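Local coordinates for nucleoporin p58/p45 (Homo sapiens, PDB 4JO7), which probably serves as a component of the nuclear pore complex, which is required for trafficking across the nuclear membrane, at residues A4-R8 with H68-K72. Sequence-based numbering, arbitrary orientation.
Sequences ADYFR and HENVK
Phe7 and His68 lay their rings face to face between the antiparallel arms of this fragment's helical hairpin, helix 2-29 (in a predicted coiled coil) and helix 43-85, local axes 160° apart. Two flat side chains can thus bridge a wide interhelical gap, here 12.5 Å between axes. Ring centroids lie 3.8 Å apart with planes at 9°. Both hold CG anti to the backbone N (chi1 -171° in Phe7), which extends the Phe7 ring alongside the oppositely directed His68 side chain, with His68 CB over its face in a CH-pi contact, 4.0 Å from the centroid. Apolar side chains of another protein's chain also pack on this buried pair. With an alanine at Phe7, the imidazole would probably lose its stacking surface and be freer to turn. At the imidazole edge, Ala4 presents its CA to CE1; beyond it the contact is polar and looser, with Arg8 exposed and Lys72 partly so. Arg8 NH2 and Lys72 NZ lie 4.5 Å apart, each residue salt-bridged within its own helix, Arg8 NH1 to Asp5 OD1 and Lys72 NZ to Glu69 OE2. A water bridges the helices, donating to Ala4 O at 2.8 Å and accepting from Lys72 NZ at 3.0 Å.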
loop_
_atom_site.group_PDB
_atom_site.type_symbol
_atom_site.label_atom_id
_atom_site.label_comp_id
_atom_site.label_asym_id
_atom_site.label_seq_id
_atom_site.Cartn_x
_atom_site.Cartn_y
_atom_site.Cartn_z
ATOM N N ALA F 4 2.219 -14.262 -5.710
ATOM C CA ALA F 4 0.799 -13.923 -5.735
ATOM C C ALA F 4 -0.032 -14.937 -4.944
ATOM O O ALA F 4 -0.988 -14.573 -4.260
ATOM C CB ALA F 4 0.300 -13.822 -7.158
ATOM N N ASP F 5 0.328 -16.213 -5.041
ATOM C CA ASP F 5 -0.361 -17.242 -4.275
ATOM C C ASP F 5 -0.089 -17.079 -2.778
ATOM O O ASP F 5 -0.985 -17.228 -1.953
ATOM C CB ASP F 5 0.052 -18.634 -4.751
ATOM C CG ASP F 5 -0.660 -19.043 -6.035
ATOM O OD1 ASP F 5 -1.529 -18.279 -6.509
ATOM O OD2 ASP F 5 -0.364 -20.134 -6.564
ATOM N N TYR F 6 1.157 -16.786 -2.434
ATOM C CA TYR F 6 1.532 -16.611 -1.041
ATOM C C TYR F 6 0.816 -15.380 -0.454
ATOM O O TYR F 6 0.350 -15.412 0.679
ATOM C CB TYR F 6 3.053 -16.487 -0.937
ATOM C CG TYR F 6 3.596 -16.473 0.472
ATOM C CD1 TYR F 6 3.318 -17.501 1.359
ATOM C CD2 TYR F 6 4.417 -15.440 0.901
ATOM C CE1 TYR F 6 3.828 -17.490 2.647
ATOM C CE2 TYR F 6 4.931 -15.421 2.180
ATOM C CZ TYR F 6 4.632 -16.447 3.048
ATOM O OH TYR F 6 5.150 -16.424 4.322
ATOM N N PHE F 7 0.689 -14.313 -1.242
ATOM C CA PHE F 7 -0.030 -13.119 -0.787
ATOM C C PHE F 7 -1.475 -13.480 -0.431
ATOM O O PHE F 7 -1.991 -13.091 0.621
ATOM C CB PHE F 7 0.018 -12.024 -1.871
ATOM C CG PHE F 7 -0.517 -10.683 -1.421
ATOM C CD1 PHE F 7 -1.880 -10.435 -1.404
ATOM C CD2 PHE F 7 0.345 -9.670 -1.047
ATOM C CE1 PHE F 7 -2.377 -9.209 -1.000
ATOM C CE2 PHE F 7 -0.145 -8.430 -0.643
ATOM C CZ PHE F 7 -1.510 -8.204 -0.618
ATOM N N ARG F 8 -2.122 -14.239 -1.311
ATOM C CA ARG F 8 -3.500 -14.649 -1.113
ATOM C C ARG F 8 -3.633 -15.474 0.169
ATOM O O ARG F 8 -4.547 -15.263 0.963
ATOM C CB ARG F 8 -3.973 -15.456 -2.329
ATOM C CG ARG F 8 -5.442 -15.831 -2.308
ATOM C CD ARG F 8 -5.827 -16.628 -3.559
ATOM N NE ARG F 8 -5.572 -15.883 -4.794
ATOM C CZ ARG F 8 -4.607 -16.153 -5.674
ATOM N NH1 ARG F 8 -3.767 -17.166 -5.494
ATOM N NH2 ARG F 8 -4.483 -15.401 -6.754
ATOM N N HIS F 68 -2.059 -4.316 -4.103
ATOM C CA HIS F 68 -1.468 -5.479 -4.763
ATOM C C HIS F 68 -2.132 -5.714 -6.122
ATOM O O HIS F 68 -1.454 -5.904 -7.132
ATOM C CB HIS F 68 -1.615 -6.706 -3.866
ATOM C CG HIS F 68 -0.830 -7.897 -4.319
ATOM N ND1 HIS F 68 -1.416 -9.113 -4.594
ATOM C CD2 HIS F 68 0.499 -8.070 -4.516
ATOM C CE1 HIS F 68 -0.486 -9.980 -4.953
ATOM N NE2 HIS F 68 0.686 -9.370 -4.917
ATOM N N GLU F 69 -3.461 -5.668 -6.144
ATOM C CA GLU F 69 -4.217 -5.856 -7.379
ATOM C C GLU F 69 -3.926 -4.765 -8.400
ATOM O O GLU F 69 -3.840 -5.034 -9.594
ATOM C CB GLU F 69 -5.718 -5.915 -7.088
ATOM C CG GLU F 69 -6.135 -7.164 -6.333
ATOM C CD GLU F 69 -5.883 -8.435 -7.133
ATOM O OE1 GLU F 69 -6.341 -8.510 -8.294
ATOM O OE2 GLU F 69 -5.210 -9.350 -6.609
ATOM N N ASN F 70 -3.785 -3.527 -7.940
ATOM C CA ASN F 70 -3.476 -2.436 -8.850
ATOM C C ASN F 70 -2.063 -2.506 -9.401
ATOM O O ASN F 70 -1.802 -2.013 -10.492
ATOM C CB ASN F 70 -3.703 -1.082 -8.186
ATOM C CG ASN F 70 -4.807 -0.287 -8.853
ATOM O OD1 ASN F 70 -5.088 -0.461 -10.042
ATOM N ND2 ASN F 70 -5.436 0.599 -8.090
ATOM N N VAL F 71 -1.144 -3.111 -8.654
ATOM C CA VAL F 71 0.200 -3.339 -9.184
ATOM C C VAL F 71 0.159 -4.430 -10.271
ATOM O O VAL F 71 0.919 -4.388 -11.245
ATOM C CB VAL F 71 1.195 -3.677 -8.068
ATOM C CG1 VAL F 71 2.515 -4.145 -8.650
ATOM C CG2 VAL F 71 1.407 -2.449 -7.178
ATOM N N LYS F 72 -0.753 -5.383 -10.120
ATOM C CA LYS F 72 -0.984 -6.373 -11.166
ATOM C C LYS F 72 -1.516 -5.704 -12.432
ATOM O O LYS F 72 -1.089 -6.029 -13.537
ATOM C CB LYS F 72 -1.971 -7.446 -10.707
ATOM C CG LYS F 72 -1.485 -8.333 -9.575
ATOM C CD LYS F 72 -2.517 -9.419 -9.290
ATOM C CE LYS F 72 -2.159 -10.237 -8.052
ATOM N NZ LYS F 72 -3.224 -11.218 -7.725
HETATM O O HOH W 1 -2.517 -12.337 -5.030
#